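Side-chain contacts in ribosomal processing cysteine protease Prp (Streptococcus mutans, PDB 2G0I), which is probably a cysteine protease of the Prp family, whose members are associated with ribosome biogenesis and the processing of a ribosomal protein: residues I41-G45 and I46-V50; I108-K111 and S112-K115. One frame throughout, in Å; residues are numbered along the deposited sequence.

Interaction 1 (I41-G45 and I46-V50)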
ATOM      1  N   ILE B  41      -4.286   3.015  17.317  1.00 14.05           N
ATOM      2  CA  ILE B  41      -4.393   2.462  18.652  1.00 13.51           C
ATOM      3  C   ILE B  41      -4.022   0.992  18.634  1.00 15.60           C
ATOM      4  O   ILE B  41      -4.647   0.200  17.904  1.00 12.03           O
ATOM      5  CB  ILE B  41      -5.790   2.673  19.221  1.00 15.76           C
ATOM      6  CG1 ILE B  41      -6.069   4.168  19.329  1.00 15.37           C
ATOM      7  CG2 ILE B  41      -5.946   1.903  20.615  1.00 13.96           C
ATOM      8  CD1 ILE B  41      -7.461   4.469  19.694  1.00 17.25           C
ATOM      9  N   ARG B  42      -3.035   0.642  19.468  1.00 14.77           N
ATOM     10  CA  ARG B  42      -2.631  -0.730  19.735  1.00 15.89           C
ATOM     11  C   ARG B  42      -3.139  -1.078  21.160  1.00 16.78           C
ATOM     12  O   ARG B  42      -2.998  -0.268  22.095  1.00 17.76           O
ATOM     13  CB  ARG B  42      -1.107  -0.833  19.682  1.00 16.03           C
ATOM     14  CG  ARG B  42      -0.582  -2.261  19.645  1.00 16.36           C
ATOM     15  CD  ARG B  42       0.961  -2.307  19.557  1.00 18.87           C
ATOM     16  NE  ARG B  42       1.513  -1.733  18.319  1.00 19.47           N
ATOM     17  CZ  ARG B  42       1.707  -2.410  17.185  1.00 18.97           C
ATOM     18  NH1 ARG B  42       1.404  -3.702  17.118  1.00 20.08           N
ATOM     19  NH2 ARG B  42       2.236  -1.809  16.126  1.00 18.76           N
ATOM     20  N   ARG B  43      -3.750  -2.248  21.315  1.00 18.47           N
ATOM     21  CA  ARG B  43      -4.227  -2.717  22.631  1.00 18.45           C
ATOM     22  C   ARG B  43      -3.747  -4.155  22.822  1.00 19.23           C
ATOM     23  O   ARG B  43      -4.018  -5.033  21.995  1.00 17.27           O
ATOM     24  CB  ARG B  43      -5.765  -2.693  22.722  1.00 20.69           C
ATOM     25  CG  ARG B  43      -6.426  -1.337  22.448  1.00 22.17           C
ATOM     26  CD  ARG B  43      -7.910  -1.214  23.002  1.00 22.24           C
ATOM     27  NE  ARG B  43      -8.431   0.134  22.719  1.00 23.05           N
ATOM     28  CZ  ARG B  43      -8.989   0.502  21.553  1.00 25.35           C
ATOM     29  NH1 ARG B  43      -9.130  -0.376  20.553  1.00 22.30           N
ATOM     30  NH2 ARG B  43      -9.417   1.750  21.386  1.00 26.23           N
ATOM     31  N   LYS B  44      -3.033  -4.407  23.917  1.00 19.29           N
ATOM     32  CA  LYS B  44      -2.500  -5.733  24.209  1.00 21.98           C
ATOM     33  C   LYS B  44      -1.679  -6.271  23.040  1.00 20.49           C
ATOM     34  O   LYS B  44      -1.752  -7.458  22.709  1.00 18.85           O
ATOM     35  CB  LYS B  44      -3.633  -6.715  24.591  1.00 25.04           C
ATOM     36  CG  LYS B  44      -4.536  -6.278  25.751  1.00 28.53           C
ATOM     37  CD  LYS B  44      -3.739  -6.191  27.059  1.00 32.24           C
ATOM     38  CE  LYS B  44      -4.618  -5.864  28.249  1.00 33.45           C
ATOM     39  NZ  LYS B  44      -3.728  -5.698  29.422  1.00 35.78           N
ATOM     40  N   GLY B  45      -0.916  -5.387  22.404  1.00 20.19           N
ATOM     41  CA  GLY B  45       0.045  -5.804  21.401  1.00 20.12           C
ATOM     42  C   GLY B  45      -0.466  -5.811  19.970  1.00 21.22           C
ATOM     43  O   GLY B  45       0.339  -5.827  19.047  1.00 22.06           O
ATOM     44  N   ILE B  46      -1.787  -5.811  19.785  1.00 17.73           N
ATOM     45  CA  ILE B  46      -2.385  -5.823  18.439  1.00 16.51           C
ATOM     46  C   ILE B  46      -2.978  -4.444  18.010  1.00 15.19           C
ATOM     47  O   ILE B  46      -3.589  -3.714  18.802  1.00 13.70           O
ATOM     48  CB  ILE B  46      -3.455  -6.957  18.254  1.00 17.55           C
ATOM     49  CG1 ILE B  46      -4.722  -6.664  19.066  1.00 18.97           C
ATOM     50  CG2 ILE B  46      -2.850  -8.394  18.593  1.00 17.24           C
ATOM     51  CD1 ILE B  46      -6.026  -7.324  18.563  1.00 20.39           C
ATOM     52  N   LEU B  47      -2.775  -4.100  16.743  1.00 13.65           N
ATOM     53  CA  LEU B  47      -3.406  -2.907  16.175  1.00  9.98           C
ATOM     54  C   LEU B  47      -4.906  -3.104  16.100  1.00 11.31           C
ATOM     55  O   LEU B  47      -5.386  -4.067  15.486  1.00 13.44           O
ATOM     56  CB  LEU B  47      -2.839  -2.639  14.770  1.00 11.76           C
ATOM     57  CG  LEU B  47      -1.386  -2.162  14.799  1.00 14.41           C
ATOM     58  CD1 LEU B  47      -0.807  -2.238  13.394  1.00 13.35           C
ATOM     59  CD2 LEU B  47      -1.278  -0.725  15.371  1.00 13.48           C
ATOM     60  N   GLU B  48      -5.638  -2.144  16.655  1.00 11.18           N
ATOM     61  CA  GLU B  48      -7.083  -2.234  16.701  1.00 12.70           C
ATOM     62  C   GLU B  48      -7.789  -1.202  15.848  1.00 12.05           C
ATOM     63  O   GLU B  48      -8.827  -1.500  15.302  1.00 11.20           O
ATOM     64  CB  GLU B  48      -7.596  -2.140  18.144  1.00 14.64           C
ATOM     65  CG  GLU B  48      -7.127  -3.355  18.981  1.00 18.92           C
ATOM     66  CD  GLU B  48      -8.183  -3.831  19.971  1.00 20.67           C
ATOM     67  OE1 GLU B  48      -8.306  -5.055  20.162  1.00 23.10           O
ATOM     68  OE2 GLU B  48      -8.866  -2.983  20.529  1.00 20.86           O
ATOM     69  N   SER B  49      -7.235   0.003  15.751  1.00 12.47           N
ATOM     70  CA  SER B  49      -7.867   1.045  14.942  1.00 12.40           C
ATOM     71  C   SER B  49      -6.896   2.079  14.404  1.00 12.33           C
ATOM     72  O   SER B  49      -5.820   2.295  14.949  1.00 10.66           O
ATOM     73  CB  SER B  49      -8.974   1.755  15.725  1.00 13.43           C
ATOM     74  OG  SER B  49      -8.437   2.512  16.812  1.00 15.69           O
ATOM     75  N   VAL B  50      -7.317   2.751  13.340  1.00 10.92           N
ATOM     76  CA  VAL B  50      -6.570   3.899  12.841  1.00  9.73           C
ATOM     77  C   VAL B  50      -7.571   4.941  12.392  1.00 11.63           C
ATOM     78  O   VAL B  50      -8.604   4.613  11.769  1.00 12.05           O
ATOM     79  CB  VAL B  50      -5.531   3.519  11.733  1.00 11.12           C
ATOM     80  CG1 VAL B  50      -6.248   2.908  10.547  1.00 11.19           C
ATOM     81  CG2 VAL B  50      -4.763   4.779  11.264  1.00 11.88           C
TER
HETATM   82  O   HOH W   1      -6.197  -6.402  22.050  1.00 21.18           O
HETATM   83  O   HOH W   2     -10.154   2.469  18.810  1.00 28.26           O
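Arg-43 and Glu-48 both turn CG beside their own backbone N, anti to the carbonyl carbon (chi1 -57° and -65°), which brings the two side chains across each other at about a right angle on one face of a beta hairpin. The hairpin closes through a type I' turn from Arg-43 to Ile-46. On this face Arg-43, extended from CG to NE, ends in a salt bridge, Arg-43 NH1 lying 2.6 Å from Glu-48 OE2. The oxygen sits near the guanidinium plane and offers its anti lone pair, although the two flat groups are 69° apart. Ile-41 CG2 lies over the centre of the Arg-43 guanidinium, 3.4 Å above the plane, which limits how far that group can tilt toward this side, while Glu-48 and water 2 hold its edge. Water 1 donates to Arg-43 O and Glu-48 OE1, and Lys-111 pairs with that same OE1.

A classic beta bulge places Glu-48 here: Glu-48 and Ser-49 both face Ile-41, whose O takes a 2.8 Å bond from Glu-48 N and a weak one from Ser-49 N. Between Arg-43 and Ile-46 the backbone is bonded in both directions.

On the face covered by helix 114-133, Leu-47 CD2 lies over one face of the Arg-42 guanidinium, offset toward its rim, 3.8 Å from Arg-42 NH2. That arginine bends at chi3; Arg-42 NH1 donates to Gly-45 O at 3.1 Å and forms a salt bridge with Glu-121 of the helix. Back on the Arg-43 face, water 2 joins Arg-43 NH2 to Ser-49 OG, 2.6 Å from that hydroxyl.

Interaction 2 (I108-K111 and S112-K115)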
ATOM      1  N   ILE B 108     -14.250  -6.743  16.026  1.00 20.68           N
ATOM      2  CA  ILE B 108     -14.246  -7.840  15.028  1.00 21.32           C
ATOM      3  C   ILE B 108     -13.581  -9.043  15.690  1.00 21.87           C
ATOM      4  O   ILE B 108     -12.512  -8.883  16.254  1.00 21.54           O
ATOM      5  CB  ILE B 108     -13.449  -7.460  13.740  1.00 22.38           C
ATOM      6  CG1 ILE B 108     -13.912  -6.106  13.150  1.00 22.07           C
ATOM      7  CG2 ILE B 108     -13.468  -8.613  12.726  1.00 22.59           C
ATOM      8  CD1 ILE B 108     -15.451  -5.923  12.884  1.00 22.76           C
ATOM      9  N   THR B 109     -14.210 -10.228  15.675  1.00 22.82           N
ATOM     10  CA  THR B 109     -13.708 -11.307  16.557  1.00 24.85           C
ATOM     11  C   THR B 109     -12.358 -11.838  16.099  1.00 23.88           C
ATOM     12  O   THR B 109     -11.536 -12.245  16.919  1.00 25.27           O
ATOM     13  CB  THR B 109     -14.773 -12.426  16.880  1.00 26.72           C
ATOM     14  OG1 THR B 109     -15.716 -12.488  15.819  1.00 28.49           O
ATOM     15  CG2 THR B 109     -15.557 -12.076  18.156  1.00 28.03           C
ATOM     16  N   ASN B 110     -12.077 -11.737  14.807  1.00 23.40           N
ATOM     17  CA  ASN B 110     -10.762 -12.163  14.334  1.00 20.56           C
ATOM     18  C   ASN B 110      -9.748 -11.010  14.133  1.00 21.13           C
ATOM     19  O   ASN B 110      -8.787 -11.129  13.379  1.00 18.78           O
ATOM     20  CB  ASN B 110     -10.881 -13.117  13.121  1.00 22.79           C
ATOM     21  CG  ASN B 110     -11.265 -12.400  11.831  1.00 23.24           C
ATOM     22  OD1 ASN B 110     -11.949 -11.362  11.842  1.00 24.34           O
ATOM     23  ND2 ASN B 110     -10.843 -12.963  10.706  1.00 23.59           N
ATOM     24  N   LYS B 111      -9.931  -9.916  14.864  1.00 18.33           N
ATOM     25  CA  LYS B 111      -8.934  -8.831  14.843  1.00 19.67           C
ATOM     26  C   LYS B 111      -7.500  -9.281  15.097  1.00 19.78           C
ATOM     27  O   LYS B 111      -6.581  -8.678  14.581  1.00 19.27           O
ATOM     28  CB  LYS B 111      -9.304  -7.720  15.833  1.00 17.94           C
ATOM     29  CG  LYS B 111      -9.409  -8.181  17.278  1.00 17.46           C
ATOM     30  CD  LYS B 111     -10.040  -7.112  18.119  1.00 17.97           C
ATOM     31  CE  LYS B 111     -10.265  -7.623  19.540  1.00 18.90           C
ATOM     32  NZ  LYS B 111     -10.646  -6.485  20.435  1.00 20.39           N
ATOM     33  N   SER B 112      -7.304 -10.346  15.888  1.00 18.22           N
ATOM     34  CA  SER B 112      -5.967 -10.776  16.307  1.00 19.30           C
ATOM     35  C   SER B 112      -5.308 -11.709  15.266  1.00 18.52           C
ATOM     36  O   SER B 112      -4.168 -12.164  15.467  1.00 18.62           O
ATOM     37  CB  SER B 112      -6.090 -11.496  17.662  1.00 19.35           C
ATOM     38  OG  SER B 112      -6.820 -12.705  17.460  1.00 22.34           O
ATOM     39  N   ASP B 113      -6.014 -11.990  14.154  1.00 17.59           N
ATOM     40  CA  ASP B 113      -5.519 -12.944  13.155  1.00 19.48           C
ATOM     41  C   ASP B 113      -4.183 -12.498  12.621  1.00 20.06           C
ATOM     42  O   ASP B 113      -3.950 -11.279  12.481  1.00 17.60           O
ATOM     43  CB  ASP B 113      -6.474 -13.070  11.959  1.00 20.31           C
ATOM     44  CG  ASP B 113      -7.499 -14.135  12.150  1.00 22.21           C
ATOM     45  OD1 ASP B 113      -7.707 -14.545  13.332  1.00 24.08           O
ATOM     46  OD2 ASP B 113      -8.118 -14.539  11.128  1.00 21.96           O
ATOM     47  N   GLU B 114      -3.345 -13.476  12.278  1.00 18.57           N
ATOM     48  CA  GLU B 114      -2.049 -13.222  11.710  1.00 21.04           C
ATOM     49  C   GLU B 114      -2.157 -12.408  10.411  1.00 18.22           C
ATOM     50  O   GLU B 114      -1.426 -11.432  10.238  1.00 17.02           O
ATOM     51  CB  GLU B 114      -1.288 -14.538  11.469  1.00 22.71           C
ATOM     52  CG  GLU B 114       0.203 -14.344  11.277  1.00 28.42           C
ATOM     53  CD  GLU B 114       0.945 -15.644  10.917  1.00 31.43           C
ATOM     54  OE1 GLU B 114       0.981 -16.565  11.778  1.00 35.42           O
ATOM     55  OE2 GLU B 114       1.485 -15.730   9.780  1.00 34.09           O
ATOM     56  N   LYS B 115      -3.037 -12.796   9.500  1.00 17.69           N
ATOM     57  CA  LYS B 115      -3.104 -12.045   8.219  1.00 16.39           C
ATOM     58  C   LYS B 115      -3.630 -10.641   8.434  1.00 15.32           C
ATOM     59  O   LYS B 115      -3.178  -9.685   7.773  1.00 14.44           O
ATOM     60  CB  LYS B 115      -3.971 -12.780   7.185  1.00 18.25           C
ATOM     61  CG  LYS B 115      -3.331 -14.075   6.780  1.00 21.34           C
ATOM     62  CD  LYS B 115      -4.162 -14.867   5.849  1.00 23.54           C
ATOM     63  CE  LYS B 115      -3.304 -16.085   5.472  1.00 25.14           C
ATOM     64  NZ  LYS B 115      -4.105 -16.925   4.614  1.00 26.91           N
TER
HETATM   65  O   HOH W   3      -9.317 -11.687  18.054  1.00 32.17           O
HETATM   66  O   HOH W   4     -10.207 -16.078  10.957  1.00 28.00           O
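Asn-110 reaches over to Asp-113 through both its backbone and its side chain, in the loop that leads into helix 114-133. Starting at CB, the asparagine first meets the aspartate carboxylate, with Asp-113 OD1 3.5 Å from Asn-110 CB. The next atom, CG, lies between the backbone N and the carbonyl carbon (chi1 74°), a torsion that swings the amide obliquely across the carboxylate, with OD2 as its nearest neighbour across the contact. At the tip, Asn-110 ND2 donates to Asp-113 OD2 over 3.2 Å. This bond is bent, 141° at the hydrogen: the donor comes from above the carboxylate plane, and the amide and carboxylate planes stand 79° apart. Water 4 ties the same two atoms together, accepting from Asn-110 ND2 and donating to Asp-113 OD2 at 2.6 Å. ND2 also binds Asp-86 O, which fastens the amide to a neighbouring loop.

The backbone adds the bond of a type I turn, Asp-113 N to Asn-110 O, 3.0 Å long. It overlaps another type I turn, from Ile-108 to Lys-111, closed by Lys-111 N on Ile-108 O. Water 3 bridges the two segments as well, donating a hydrogen bond to Thr-109 O and lying 2.8 Å from Ser-112 OG.

Asp-113 holds the N-cap position of the helix, yet its side chain makes no capping bond; the carboxylate turns back to Asn-110 and water. Its negative charge beside the helix N-terminus would still be expected to suit the helix dipole, while the bent hydrogen bond from Asn-110 ND2 and the water share in holding OD2.

Interaction 1 is partly buried and belongs to the hairpin of strands 36-43 and 46-53 in the two-layer sandwich; interaction 2 lies at the surface, where the loop after strand 100-104 enters helix 114-133. The first combines strand pairing with charged and aliphatic side chains, the second relies on turn bonds, a neutral amide against a carboxylate, and bridging waters. Their centres are 11 Å apart, and they meet directly: Lys-111 NZ forms a 2.8 Å salt bridge with Glu-48 OE1, and Ile-46 CD1 packs 3.7 Å from Lys-111 CG. Glu-48 therefore has a cationic partner in each contact, and the hairpin is joined to the approach to the helix.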